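Local structure of glutathione transferase gst1-6 (Anopheles dirus, 1V2A) at residues Pro175-Arg178 against Ala179-Glu182; Glu136-Val139 against Thr140-Ala143; Asp148-Thr151 against Val152-Cys156; Leu96-Ile100 against Gly101-Lys105; Pro189-Glu192 against Glu193-Lys196. The protein probably conjugates glutathione with electrophilic compounds to give S-substituted glutathiones, acting as a homodimeric Delta class transferase in mosquito detoxification. One frame throughout, in Å; residues are numbered along the deposited sequence.

Interaction 1. Residues Pro175-Arg178 against Ala179-Glu182; sequences PHIR and AWLE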
loop_
_atom_site.group_PDB
_atom_site.type_symbol
_atom_site.label_atom_id
_atom_site.label_comp_id
_atom_site.label_asym_id
_atom_site.label_seq_id
_atom_site.Cartn_x
_atom_site.Cartn_y
_atom_site.Cartn_z
ATOM N N PRO B 175 -2.222 20.469 -15.165
ATOM C CA PRO B 175 -3.448 20.621 -15.951
ATOM C C PRO B 175 -4.406 19.435 -15.921
ATOM O O PRO B 175 -5.587 19.586 -15.596
ATOM C CB PRO B 175 -2.917 20.877 -17.358
ATOM C CG PRO B 175 -1.662 21.619 -17.098
ATOM C CD PRO B 175 -1.049 20.816 -15.985
ATOM N N HIS B 176 -3.898 18.260 -16.272
ATOM C CA HIS B 176 -4.730 17.066 -16.309
ATOM C C HIS B 176 -5.247 16.654 -14.943
ATOM O O HIS B 176 -6.343 16.102 -14.837
ATOM C CB HIS B 176 -3.976 15.922 -16.979
ATOM C CG HIS B 176 -3.511 16.251 -18.362
ATOM N ND1 HIS B 176 -2.332 16.918 -18.613
ATOM C CD2 HIS B 176 -4.087 16.037 -19.571
ATOM C CE1 HIS B 176 -2.198 17.099 -19.915
ATOM N NE2 HIS B 176 -3.251 16.573 -20.518
ATOM N N ILE B 177 -4.473 16.916 -13.894
ATOM C CA ILE B 177 -4.939 16.586 -12.554
ATOM C C ILE B 177 -6.153 17.476 -12.261
ATOM O O ILE B 177 -7.191 16.996 -11.808
ATOM C CB ILE B 177 -3.851 16.840 -11.486
ATOM C CG1 ILE B 177 -2.681 15.879 -11.706
ATOM C CG2 ILE B 177 -4.436 16.655 -10.080
ATOM C CD1 ILE B 177 -1.565 16.029 -10.694
ATOM N N ARG B 178 -6.029 18.770 -12.551
ATOM C CA ARG B 178 -7.132 19.689 -12.309
ATOM C C ARG B 178 -8.365 19.225 -13.068
ATOM O O ARG B 178 -9.457 19.117 -12.498
ATOM C CB ARG B 178 -6.766 21.120 -12.727
ATOM C CG ARG B 178 -5.659 21.761 -11.881
ATOM C CD ARG B 178 -5.634 23.286 -12.028
ATOM N NE ARG B 178 -5.308 23.723 -13.386
ATOM C CZ ARG B 178 -4.084 23.703 -13.900
ATOM N NH1 ARG B 178 -3.068 23.277 -13.167
ATOM N NH2 ARG B 178 -3.877 24.084 -15.155
ATOM N N ALA B 179 -8.195 18.936 -14.353
ATOM C CA ALA B 179 -9.320 18.474 -15.155
ATOM C C ALA B 179 -9.917 17.227 -14.506
ATOM O O ALA B 179 -11.108 17.177 -14.209
ATOM C CB ALA B 179 -8.858 18.162 -16.573
ATOM N N TRP B 180 -9.060 16.231 -14.290
ATOM C CA TRP B 180 -9.428 14.962 -13.676
ATOM C C TRP B 180 -10.202 15.162 -12.376
ATOM O O TRP B 180 -11.133 14.410 -12.086
ATOM C CB TRP B 180 -8.160 14.137 -13.409
ATOM C CG TRP B 180 -8.364 12.955 -12.514
ATOM C CD1 TRP B 180 -9.005 11.794 -12.821
ATOM C CD2 TRP B 180 -7.930 12.828 -11.155
ATOM N NE1 TRP B 180 -8.999 10.948 -11.739
ATOM C CE2 TRP B 180 -8.345 11.558 -10.701
ATOM C CE3 TRP B 180 -7.230 13.665 -10.276
ATOM C CZ2 TRP B 180 -8.082 11.101 -9.404
ATOM C CZ3 TRP B 180 -6.968 13.211 -8.985
ATOM C CH2 TRP B 180 -7.395 11.939 -8.564
ATOM N N LEU B 181 -9.815 16.166 -11.591
ATOM C CA LEU B 181 -10.499 16.449 -10.328
ATOM C C LEU B 181 -11.985 16.744 -10.546
ATOM O O LEU B 181 -12.852 16.161 -9.892
ATOM C CB LEU B 181 -9.872 17.651 -9.614
ATOM C CG LEU B 181 -8.689 17.516 -8.642
ATOM C CD1 LEU B 181 -8.574 16.089 -8.147
ATOM C CD2 LEU B 181 -7.409 17.967 -9.308
ATOM N N GLU B 182 -12.269 17.659 -11.466
ATOM C CA GLU B 182 -13.644 18.043 -11.764
ATOM C C GLU B 182 -14.458 16.828 -12.219
ATOM O O GLU B 182 -15.601 16.639 -11.793
ATOM C CB GLU B 182 -13.656 19.120 -12.851
ATOM C CG GLU B 182 -12.489 20.104 -12.767
ATOM C CD GLU B 182 -12.560 21.042 -11.569
ATOM O OE1 GLU B 182 -12.833 20.573 -10.437
ATOM O OE2 GLU B 182 -12.326 22.258 -11.763
#
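Trp180 N gives its hydrogen to His176 O over 2.8 Å, with an N-H...O angle of 162°, in the first turns of helix 175-185. One residue earlier, Ala179 N meets Pro175 O at 3.0 Å, straighter and in the carbonyl plane. Glu182 N closes a weak bond on Arg178 O. The side chains then divide by face. On the inner face, the CG2 branch of Ile177 comes within 4.1 Å of CE3 on the six-membered part of the Trp180 indole. CG anti to the backbone N (chi1 167°) carries that indole outward from the helix, with CE3 on the side of Ile177. Leu181 runs alongside Ile177, but the modelled place of its CD2 is doubtful. On the outer face, the Arg178 chain bends at chi3 and lays one face of its guanidinium over Pro175 CA, 3.4 Å above the plane and toward the rim; NH1 bonds to Glu172 O. Helix 122-141 packs against this turn, with Glu136 binding His176 ND1 and Ile177 N. Helix 152-162 lies against the inner face through Leu157, Leu158 and Val161, and Asp154 takes the indole NE1.

Interaction 2. Residues Glu136-Val139 against Thr140-Ala143; sequences EQFV and TERA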
loop_
_atom_site.group_PDB
_atom_site.type_symbol
_atom_site.label_atom_id
_atom_site.label_comp_id
_atom_site.label_asym_id
_atom_site.label_seq_id
_atom_site.Cartn_x
_atom_site.Cartn_y
_atom_site.Cartn_z
ATOM N N GLU B 136 -0.086 13.006 -13.037
ATOM C CA GLU B 136 -0.418 13.839 -14.180
ATOM C C GLU B 136 -0.425 12.969 -15.441
ATOM O O GLU B 136 -1.368 13.029 -16.226
ATOM C CB GLU B 136 0.598 14.977 -14.304
ATOM C CG GLU B 136 0.373 15.913 -15.481
ATOM C CD GLU B 136 -0.893 16.751 -15.363
ATOM O OE1 GLU B 136 -1.507 16.799 -14.272
ATOM O OE2 GLU B 136 -1.265 17.381 -16.372
ATOM N N GLN B 137 0.614 12.149 -15.620
ATOM C CA GLN B 137 0.698 11.262 -16.784
ATOM C C GLN B 137 -0.459 10.266 -16.781
ATOM O O GLN B 137 -1.102 10.053 -17.802
ATOM C CB GLN B 137 2.026 10.488 -16.799
ATOM C CG GLN B 137 3.266 11.344 -17.054
ATOM C CD GLN B 137 4.564 10.546 -16.988
ATOM O OE1 GLN B 137 4.760 9.593 -17.745
ATOM N NE2 GLN B 137 5.458 10.937 -16.083
ATOM N N PHE B 138 -0.716 9.654 -15.630
ATOM C CA PHE B 138 -1.801 8.689 -15.508
ATOM C C PHE B 138 -3.116 9.256 -16.046
ATOM O O PHE B 138 -3.796 8.626 -16.857
ATOM C CB PHE B 138 -1.993 8.287 -14.039
ATOM C CG PHE B 138 -0.809 7.572 -13.436
ATOM C CD1 PHE B 138 -0.728 7.383 -12.058
ATOM C CD2 PHE B 138 0.205 7.064 -14.239
ATOM C CE1 PHE B 138 0.355 6.709 -11.486
ATOM C CE2 PHE B 138 1.289 6.391 -13.682
ATOM C CZ PHE B 138 1.359 6.210 -12.300
ATOM N N VAL B 139 -3.467 10.453 -15.592
ATOM C CA VAL B 139 -4.712 11.086 -16.015
ATOM C C VAL B 139 -4.659 11.772 -17.380
ATOM O O VAL B 139 -5.491 12.626 -17.689
ATOM C CB VAL B 139 -5.208 12.078 -14.943
ATOM C CG1 VAL B 139 -5.570 11.310 -13.688
ATOM C CG2 VAL B 139 -4.131 13.110 -14.631
ATOM N N THR B 140 -3.674 11.402 -18.193
ATOM C CA THR B 140 -3.561 11.947 -19.542
ATOM C C THR B 140 -3.722 10.759 -20.487
ATOM O O THR B 140 -4.387 10.857 -21.525
ATOM C CB THR B 140 -2.190 12.589 -19.821
ATOM O OG1 THR B 140 -1.184 11.569 -19.846
ATOM C CG2 THR B 140 -1.851 13.609 -18.764
ATOM N N GLU B 141 -3.109 9.637 -20.118
ATOM C CA GLU B 141 -3.204 8.434 -20.928
ATOM C C GLU B 141 -4.665 7.975 -20.944
ATOM O O GLU B 141 -5.111 7.310 -21.880
ATOM C CB GLU B 141 -2.281 7.349 -20.372
ATOM C CG GLU B 141 -2.478 7.031 -18.905
ATOM C CD GLU B 141 -1.382 6.129 -18.352
ATOM O OE1 GLU B 141 -1.127 5.059 -18.942
ATOM O OE2 GLU B 141 -0.777 6.488 -17.320
ATOM N N ARG B 142 -5.405 8.345 -19.901
ATOM C CA ARG B 142 -6.827 8.025 -19.807
ATOM C C ARG B 142 -7.508 9.157 -19.046
ATOM O O ARG B 142 -6.846 9.942 -18.366
ATOM C CB ARG B 142 -7.080 6.703 -19.068
ATOM C CG ARG B 142 -6.269 5.518 -19.545
ATOM C CD ARG B 142 -6.937 4.211 -19.133
ATOM N NE ARG B 142 -6.045 3.065 -19.281
ATOM C CZ ARG B 142 -5.001 2.818 -18.489
ATOM N NH1 ARG B 142 -4.704 3.636 -17.480
ATOM N NH2 ARG B 142 -4.249 1.743 -18.702
ATOM N N ALA B 143 -8.829 9.236 -19.166
ATOM C CA ALA B 143 -9.604 10.269 -18.488
ATOM C C ALA B 143 -9.668 10.010 -16.991
ATOM O O ALA B 143 -9.888 10.935 -16.208
ATOM C CB ALA B 143 -11.012 10.328 -19.067
HETATM O O HOH W 1 -4.896 6.132 -16.715
#
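Gln137 O collects three donors at the C-terminal end of helix 122-141, in the all-helical domain of the glutathione transferase fold. Thr140 OG1 comes closest, folding back to a carbonyl three residues earlier; its 2.5 Å to Gln137 O is short for such a bond, and the exact value is doubtful. The hydroxyl sits between the backbone N and the carbonyl carbon (chi1 68°), which turns it onto that oxygen. Thr140 N reaches Gln137 O at 2.9 Å from well above the carbonyl plane, a three-residue spacing that tightens the last turn. Glu141 N supplies the regular helical bond to Gln137 O at 3.1 Å, approaching almost end-on.

Beside this cluster, Glu141 and Phe138 run next to each other in the same direction. Glu141 OE2 lies at the edge of the Phe138 ring, 3.3 Å from CD2 and near the ring plane, with the carboxylate turned 46° from the ring. Arg95 probably helps position both: it forms a salt bridge with Glu141 OE2 and a cation-pi contact with Phe138. Pro47 and Trp62 of the second subunit pack on Gln137 and Phe138. Arg142 leaves helical geometry, and Arg142 N makes just a weak bond to Phe138 O. A water completes the link by a second route, 2.7 Å from Phe138 O and accepting from Arg142 NH1 at 2.6 Å.

Interaction 3. Residues Asp148-Thr151 against Val152-Cys156; sequences DHLT and VADIC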
loop_
_atom_site.group_PDB
_atom_site.type_symbol
_atom_site.label_atom_id
_atom_site.label_comp_id
_atom_site.label_asym_id
_atom_site.label_seq_id
_atom_site.Cartn_x
_atom_site.Cartn_y
_atom_site.Cartn_z
ATOM N N ASP B 148 -10.758 3.626 -18.336
ATOM C CA ASP B 148 -11.567 4.481 -19.194
ATOM C C ASP B 148 -12.865 4.862 -18.469
ATOM O O ASP B 148 -13.823 5.344 -19.072
ATOM C CB ASP B 148 -11.877 3.745 -20.502
ATOM C CG ASP B 148 -12.837 2.576 -20.303
ATOM O OD1 ASP B 148 -12.854 1.982 -19.200
ATOM O OD2 ASP B 148 -13.571 2.250 -21.259
ATOM N N HIS B 149 -12.888 4.626 -17.164
ATOM C CA HIS B 149 -14.040 4.962 -16.339
ATOM C C HIS B 149 -13.611 4.985 -14.870
ATOM O O HIS B 149 -12.556 4.468 -14.513
ATOM C CB HIS B 149 -15.186 3.950 -16.538
ATOM C CG HIS B 149 -14.911 2.599 -15.958
ATOM N ND1 HIS B 149 -14.206 1.627 -16.634
ATOM C CD2 HIS B 149 -15.188 2.082 -14.738
ATOM C CE1 HIS B 149 -14.055 0.572 -15.853
ATOM N NE2 HIS B 149 -14.641 0.822 -14.696
ATOM N N LEU B 150 -14.445 5.580 -14.025
ATOM C CA LEU B 150 -14.163 5.683 -12.599
ATOM C C LEU B 150 -14.015 4.318 -11.922
ATOM O O LEU B 150 -14.744 3.377 -12.225
ATOM C CB LEU B 150 -15.285 6.463 -11.913
ATOM C CG LEU B 150 -15.124 6.822 -10.438
ATOM C CD1 LEU B 150 -14.581 8.245 -10.315
ATOM C CD2 LEU B 150 -16.479 6.719 -9.745
ATOM N N THR B 151 -13.065 4.226 -10.998
ATOM C CA THR B 151 -12.826 3.004 -10.243
ATOM C C THR B 151 -12.469 3.431 -8.822
ATOM O O THR B 151 -12.442 4.624 -8.518
ATOM C CB THR B 151 -11.651 2.173 -10.834
ATOM O OG1 THR B 151 -10.423 2.904 -10.724
ATOM C CG2 THR B 151 -11.907 1.853 -12.296
ATOM N N VAL B 152 -12.203 2.467 -7.952
ATOM C CA VAL B 152 -11.833 2.785 -6.583
ATOM C C VAL B 152 -10.525 3.565 -6.540
ATOM O O VAL B 152 -10.183 4.171 -5.522
ATOM C CB VAL B 152 -11.671 1.511 -5.753
ATOM C CG1 VAL B 152 -13.020 0.836 -5.596
ATOM C CG2 VAL B 152 -10.710 0.575 -6.438
ATOM N N ALA B 153 -9.790 3.540 -7.649
ATOM C CA ALA B 153 -8.520 4.245 -7.739
ATOM C C ALA B 153 -8.767 5.737 -7.700
ATOM O O ALA B 153 -8.096 6.476 -6.984
ATOM C CB ALA B 153 -7.811 3.880 -9.024
ATOM N N ASP B 154 -9.745 6.171 -8.482
ATOM C CA ASP B 154 -10.099 7.572 -8.570
ATOM C C ASP B 154 -10.543 8.117 -7.224
ATOM O O ASP B 154 -10.128 9.201 -6.825
ATOM C CB ASP B 154 -11.211 7.745 -9.597
ATOM C CG ASP B 154 -10.764 7.388 -10.992
ATOM O OD1 ASP B 154 -10.006 8.180 -11.584
ATOM O OD2 ASP B 154 -11.163 6.314 -11.495
ATOM N N ILE B 155 -11.389 7.362 -6.526
ATOM C CA ILE B 155 -11.880 7.792 -5.224
ATOM C C ILE B 155 -10.769 7.993 -4.190
ATOM O O ILE B 155 -10.777 8.996 -3.469
ATOM C CB ILE B 155 -12.910 6.796 -4.660
ATOM C CG1 ILE B 155 -14.168 6.801 -5.541
ATOM C CG2 ILE B 155 -13.244 7.156 -3.219
ATOM C CD1 ILE B 155 -15.271 5.884 -5.060
ATOM N N CYS B 156 -9.831 7.050 -4.112
ATOM C CA CYS B 156 -8.717 7.149 -3.156
ATOM C C CYS B 156 -7.744 8.275 -3.510
ATOM O O CYS B 156 -7.279 9.001 -2.630
ATOM C CB CYS B 156 -7.924 5.834 -3.086
ATOM S SG CYS B 156 -8.847 4.382 -2.511
HETATM O O HOH W 2 -10.095 4.191 -12.911
#
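The Asp154 carboxylate meets Thr151 edge-on: OD2 turns its anti lone pair, the one away from OD1, to Thr151 N, 2.9 Å distant. OD1 is held elsewhere, by Ala145 N and Trp180 NE1, so the group is gripped at both oxygens and its rotation is fixed. The other flat group is the imidazole of His149. At its edge and in the ring plane, His149 ND1 gives a nearly straight hydrogen bond of 2.9 Å to Asp148 OD1, met on its syn side and tilted out of the carboxylate plane; NE2 bonds to Thr80 O.

Thr151 is the N-cap of helix 152-162. Its OG1, placed between the backbone N and the carbonyl carbon (chi1 64°), faces into the first turn and accepts from Ala153 N at 3.2 Å. Together with the Asp154 bond this makes a capping box, the side chains of Thr151 and Asp154 each taking a backbone N-H at the helix start. A water ties the box together: it accepts from Thr151 OG1 at 2.6 Å and donates to Asp154 OD2 and to His149 O. The polar centre is thus well satisfied despite its burial. On its flank Leu150 crosses Asp154, with Leu150 CD1 3.5 Å from Asp154 CB.

A capping box at the start of this helix is a familiar feature of glutathione transferases. Here the helix start is wedged among helix 86-115, through Val92 on Thr151 and Val152, helix 64-75, through Val68, Leu69 and Val72 on Val152, and helix 13-22, through Leu17 and Leu18 on Ile155.

Interaction 4. Residues Leu96-Ile100 against Gly101-Lys105; sequences LFFDI and GTLYK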
loop_
_atom_site.group_PDB
_atom_site.type_symbol
_atom_site.label_atom_id
_atom_site.label_comp_id
_atom_site.label_asym_id
_atom_site.label_seq_id
_atom_site.Cartn_x
_atom_site.Cartn_y
_atom_site.Cartn_z
ATOM N N LEU B 96 -3.380 2.039 -6.746
ATOM C CA LEU B 96 -3.708 2.084 -5.328
ATOM C C LEU B 96 -2.425 2.015 -4.495
ATOM O O LEU B 96 -2.309 2.689 -3.478
ATOM C CB LEU B 96 -4.642 0.926 -4.934
ATOM C CG LEU B 96 -6.102 0.933 -5.408
ATOM C CD1 LEU B 96 -6.774 -0.380 -5.016
ATOM C CD2 LEU B 96 -6.855 2.104 -4.798
ATOM N N PHE B 97 -1.468 1.196 -4.918
ATOM C CA PHE B 97 -0.213 1.088 -4.189
ATOM C C PHE B 97 0.649 2.306 -4.449
ATOM O O PHE B 97 1.557 2.626 -3.680
ATOM C CB PHE B 97 0.516 -0.215 -4.540
ATOM C CG PHE B 97 -0.075 -1.422 -3.857
ATOM C CD1 PHE B 97 -1.047 -2.190 -4.486
ATOM C CD2 PHE B 97 0.291 -1.744 -2.555
ATOM C CE1 PHE B 97 -1.654 -3.268 -3.829
ATOM C CE2 PHE B 97 -0.307 -2.812 -1.885
ATOM C CZ PHE B 97 -1.284 -3.579 -2.524
ATOM N N PHE B 98 0.327 2.996 -5.534
ATOM C CA PHE B 98 1.001 4.229 -5.906
ATOM C C PHE B 98 0.535 5.291 -4.904
ATOM O O PHE B 98 1.310 6.127 -4.440
ATOM C CB PHE B 98 0.575 4.641 -7.319
ATOM C CG PHE B 98 0.862 6.077 -7.641
ATOM C CD1 PHE B 98 2.162 6.501 -7.894
ATOM C CD2 PHE B 98 -0.167 7.012 -7.671
ATOM C CE1 PHE B 98 2.429 7.838 -8.171
ATOM C CE2 PHE B 98 0.090 8.340 -7.946
ATOM C CZ PHE B 98 1.386 8.759 -8.197
ATOM N N ASP B 99 -0.747 5.224 -4.564
ATOM C CA ASP B 99 -1.360 6.163 -3.640
ATOM C C ASP B 99 -0.799 6.068 -2.239
ATOM O O ASP B 99 -0.256 7.038 -1.703
ATOM C CB ASP B 99 -2.871 5.923 -3.591
ATOM C CG ASP B 99 -3.607 7.015 -2.853
ATOM O OD1 ASP B 99 -3.428 8.193 -3.210
ATOM O OD2 ASP B 99 -4.368 6.700 -1.918
ATOM N N ILE B 100 -0.925 4.895 -1.639
ATOM C CA ILE B 100 -0.459 4.714 -0.284
ATOM C C ILE B 100 1.049 4.831 -0.133
ATOM O O ILE B 100 1.523 5.435 0.835
ATOM C CB ILE B 100 -0.923 3.354 0.298
ATOM C CG1 ILE B 100 -0.638 3.326 1.797
ATOM C CG2 ILE B 100 -0.211 2.196 -0.391
ATOM C CD1 ILE B 100 -1.059 2.048 2.495
ATOM N N GLY B 101 1.799 4.267 -1.082
ATOM C CA GLY B 101 3.246 4.297 -0.994
ATOM C C GLY B 101 4.023 5.339 -1.781
ATOM O O GLY B 101 5.238 5.439 -1.630
ATOM N N THR B 102 3.360 6.119 -2.623
ATOM C CA THR B 102 4.095 7.114 -3.387
ATOM C C THR B 102 3.579 8.525 -3.196
ATOM O O THR B 102 4.246 9.349 -2.577
ATOM C CB THR B 102 4.078 6.796 -4.894
ATOM O OG1 THR B 102 4.692 5.520 -5.116
ATOM C CG2 THR B 102 4.834 7.868 -5.682
ATOM N N LEU B 103 2.381 8.790 -3.711
ATOM C CA LEU B 103 1.785 10.120 -3.635
ATOM C C LEU B 103 1.365 10.586 -2.255
ATOM O O LEU B 103 1.810 11.631 -1.799
ATOM C CB LEU B 103 0.592 10.216 -4.591
ATOM C CG LEU B 103 -0.085 11.585 -4.765
ATOM C CD1 LEU B 103 0.946 12.696 -4.876
ATOM C CD2 LEU B 103 -0.946 11.551 -6.011
ATOM N N TYR B 104 0.507 9.826 -1.584
ATOM C CA TYR B 104 0.052 10.242 -0.270
ATOM C C TYR B 104 1.164 10.198 0.775
ATOM O O TYR B 104 1.168 10.987 1.732
ATOM C CB TYR B 104 -1.137 9.389 0.190
ATOM C CG TYR B 104 -1.833 9.987 1.393
ATOM C CD1 TYR B 104 -2.400 11.265 1.326
ATOM C CD2 TYR B 104 -1.850 9.320 2.618
ATOM C CE1 TYR B 104 -2.957 11.873 2.452
ATOM C CE2 TYR B 104 -2.411 9.918 3.758
ATOM C CZ TYR B 104 -2.959 11.194 3.663
ATOM O OH TYR B 104 -3.496 11.788 4.774
ATOM N N LYS B 105 2.108 9.281 0.590
ATOM C CA LYS B 105 3.228 9.138 1.515
ATOM C C LYS B 105 4.077 10.396 1.520
ATOM O O LYS B 105 4.518 10.866 2.571
ATOM C CB LYS B 105 4.099 7.944 1.110
ATOM C CG LYS B 105 5.506 7.905 1.732
ATOM C CD LYS B 105 5.521 7.500 3.218
ATOM C CE LYS B 105 4.934 8.582 4.121
ATOM N NZ LYS B 105 4.957 8.245 5.575
#
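Phe98 reaches forward along helix 86-115 to Thr102 and Leu103, because its CG lies anti to the backbone N (chi1 162°). The ring meets the two residues with different carbons: CE1 is 3.5 Å from Thr102 CG2, while CE2 is 3.9 Å from Leu103 CB. Both approach obliquely. Thr102 presents its methyl to the ring because CG2 is itself anti to N, leaving OG1 beside the backbone N, where it makes a weak hydrogen bond to Gln48 of the second subunit. The backbone widens here into a pi-type turn: Tyr104 N bonds to Asp99 O at 2.9 Å, five residues back, in the carbonyl plane. The short axes of 96-100 and 101-105 differ by 39°. At the start of the turn Gly101 N keeps the four-residue spacing, to Phe97 O at 3.1 Å, from above the carbonyl plane. The Ile100 side chain, its CG1 anti to the backbone N, touches the bound glutathione sulfonic acid. Asp99 OD2 and OD1 hydrogen-bond to Tyr65 OH of helix 64-75 and Thr160 OG1 of helix 152-162. Helix 122-141 covers Leu103 through Ala131, Leu132 and Leu135, and on the dimer side Phe97 stacks on Phe97 and Tyr65 of the second subunit.

Interaction 5. Residues Pro189-Glu192 against Glu193-Lys196; sequences PDYE and EFSK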
loop_
_atom_site.group_PDB
_atom_site.type_symbol
_atom_site.label_atom_id
_atom_site.label_comp_id
_atom_site.label_asym_id
_atom_site.label_seq_id
_atom_site.Cartn_x
_atom_site.Cartn_y
_atom_site.Cartn_z
ATOM N N PRO B 189 -21.751 11.488 -5.729
ATOM C CA PRO B 189 -23.078 11.968 -5.322
ATOM C C PRO B 189 -23.051 13.070 -4.260
ATOM O O PRO B 189 -22.570 12.856 -3.148
ATOM C CB PRO B 189 -23.758 10.696 -4.817
ATOM C CG PRO B 189 -23.127 9.625 -5.673
ATOM C CD PRO B 189 -21.672 10.022 -5.631
ATOM N N ASP B 190 -23.587 14.239 -4.608
ATOM C CA ASP B 190 -23.631 15.388 -3.700
ATOM C C ASP B 190 -22.247 15.721 -3.155
ATOM O O ASP B 190 -22.050 15.767 -1.940
ATOM C CB ASP B 190 -24.567 15.119 -2.518
ATOM C CG ASP B 190 -25.960 14.719 -2.952
ATOM O OD1 ASP B 190 -26.497 15.343 -3.892
ATOM O OD2 ASP B 190 -26.521 13.787 -2.336
ATOM N N TYR B 191 -21.291 15.966 -4.045
ATOM C CA TYR B 191 -19.935 16.269 -3.607
ATOM C C TYR B 191 -19.808 17.566 -2.810
ATOM O O TYR B 191 -19.305 17.562 -1.683
ATOM C CB TYR B 191 -18.989 16.336 -4.800
ATOM C CG TYR B 191 -17.546 16.425 -4.372
ATOM C CD1 TYR B 191 -16.905 15.334 -3.785
ATOM C CD2 TYR B 191 -16.828 17.604 -4.525
ATOM C CE1 TYR B 191 -15.582 15.416 -3.364
ATOM C CE2 TYR B 191 -15.512 17.701 -4.105
ATOM C CZ TYR B 191 -14.887 16.603 -3.529
ATOM O OH TYR B 191 -13.558 16.686 -3.157
ATOM N N GLU B 192 -20.251 18.670 -3.405
ATOM C CA GLU B 192 -20.181 19.979 -2.763
ATOM C C GLU B 192 -20.638 19.887 -1.310
ATOM O O GLU B 192 -20.076 20.538 -0.428
ATOM C CB GLU B 192 -21.060 20.977 -3.520
ATOM C CG GLU B 192 -20.663 22.437 -3.338
ATOM C CD GLU B 192 -19.309 22.760 -3.960
ATOM O OE1 GLU B 192 -19.131 22.500 -5.169
ATOM O OE2 GLU B 192 -18.423 23.277 -3.243
ATOM N N GLU B 193 -21.653 19.070 -1.062
ATOM C CA GLU B 193 -22.167 18.903 0.288
ATOM C C GLU B 193 -21.159 18.163 1.153
ATOM O O GLU B 193 -20.999 18.479 2.329
ATOM C CB GLU B 193 -23.490 18.140 0.271
ATOM C CG GLU B 193 -24.103 17.992 1.650
ATOM C CD GLU B 193 -24.243 19.327 2.365
ATOM O OE1 GLU B 193 -25.028 20.179 1.884
ATOM O OE2 GLU B 193 -23.562 19.526 3.400
ATOM N N PHE B 194 -20.490 17.171 0.567
ATOM C CA PHE B 194 -19.474 16.397 1.276
ATOM C C PHE B 194 -18.344 17.351 1.623
ATOM O O PHE B 194 -17.942 17.477 2.781
ATOM C CB PHE B 194 -18.935 15.268 0.384
ATOM C CG PHE B 194 -17.729 14.564 0.954
ATOM C CD1 PHE B 194 -17.837 13.781 2.097
ATOM C CD2 PHE B 194 -16.483 14.707 0.360
ATOM C CE1 PHE B 194 -16.714 13.152 2.646
ATOM C CE2 PHE B 194 -15.358 14.087 0.897
ATOM C CZ PHE B 194 -15.478 13.307 2.043
ATOM N N SER B 195 -17.848 18.033 0.599
ATOM C CA SER B 195 -16.767 18.988 0.757
ATOM C C SER B 195 -17.094 20.021 1.839
ATOM O O SER B 195 -16.220 20.412 2.624
ATOM C CB SER B 195 -16.510 19.685 -0.574
ATOM O OG SER B 195 -15.405 20.559 -0.468
ATOM N N LYS B 196 -18.349 20.468 1.878
ATOM C CA LYS B 196 -18.766 21.442 2.879
ATOM C C LYS B 196 -18.874 20.769 4.241
ATOM O O LYS B 196 -18.681 21.404 5.284
ATOM C CB LYS B 196 -20.102 22.075 2.488
ATOM C CG LYS B 196 -19.989 23.568 2.213
ATOM C CD LYS B 196 -21.110 24.101 1.318
ATOM C CE LYS B 196 -21.137 23.379 -0.027
ATOM N NZ LYS B 196 -19.771 23.273 -0.636
#
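Glu192 and Lys196 clasp each other across one turn, at the start of helix 191-206. Lys196 NZ forms a salt bridge to Glu192 OE2 at 2.9 Å, using the anti lone pair of that oxygen. The same ammonium donates to Glu192 O at 2.8 Å, from above the carbonyl plane, while Lys196 N reaches this oxygen at 2.9 Å from the opposite face. Glu192 O is therefore held by two donors of one residue. To get there the lysine chain curls back, bent at chi3 and chi4, and its first torsion (-116°) is not a staggered one, which may mean strain or a loosely defined chain. The glutamate bends at chi2 to meet it.

The preceding backbone bonds keep the four-residue spacing: Ser195 N donates to Tyr191 O at 2.7 Å, and Phe194 N to Asp190 O over a longer 3.3 Å. Asp190 occupies the N-cap position, yet its side chain makes no capping bond.

Away from the charged pair, Tyr191 CE1 approaches the edge of the Phe194 ring, 3.9 Å from CD2 and near its plane. Phe194 continues inward onto Gln13, Ile16 and Leu17 of helix 13-22, and Tyr191 rests on Leu158 and Thr162 of helix 152-162. What results is an i to i+4 glutamate-lysine salt bridge of a surface helix; the acid lies in the first turn, where the helix end would probably favour its negative charge.

Interactions 3 and 4 are the buried contacts, interaction 5 is a surface one, and interactions 1 and 2 are partly buried. Inside, polar groups are satisfied by close, fixed partners: a capping box with its water in interaction 3, backbone bonds of a widened turn beside aromatic packing in interaction 4. At the surface, interaction 5 relies on a charged pair. Interactions 1 and 2 join helices 175-185 and 122-141 through Glu136. Interaction 3 meets interaction 1 through Asp154 and Trp180, and interaction 4 through Cys156 and Leu96. Interactions 2 and 4 touch through Phe138 and Phe98, and both contact the second subunit. Interaction 5 touches none of the others.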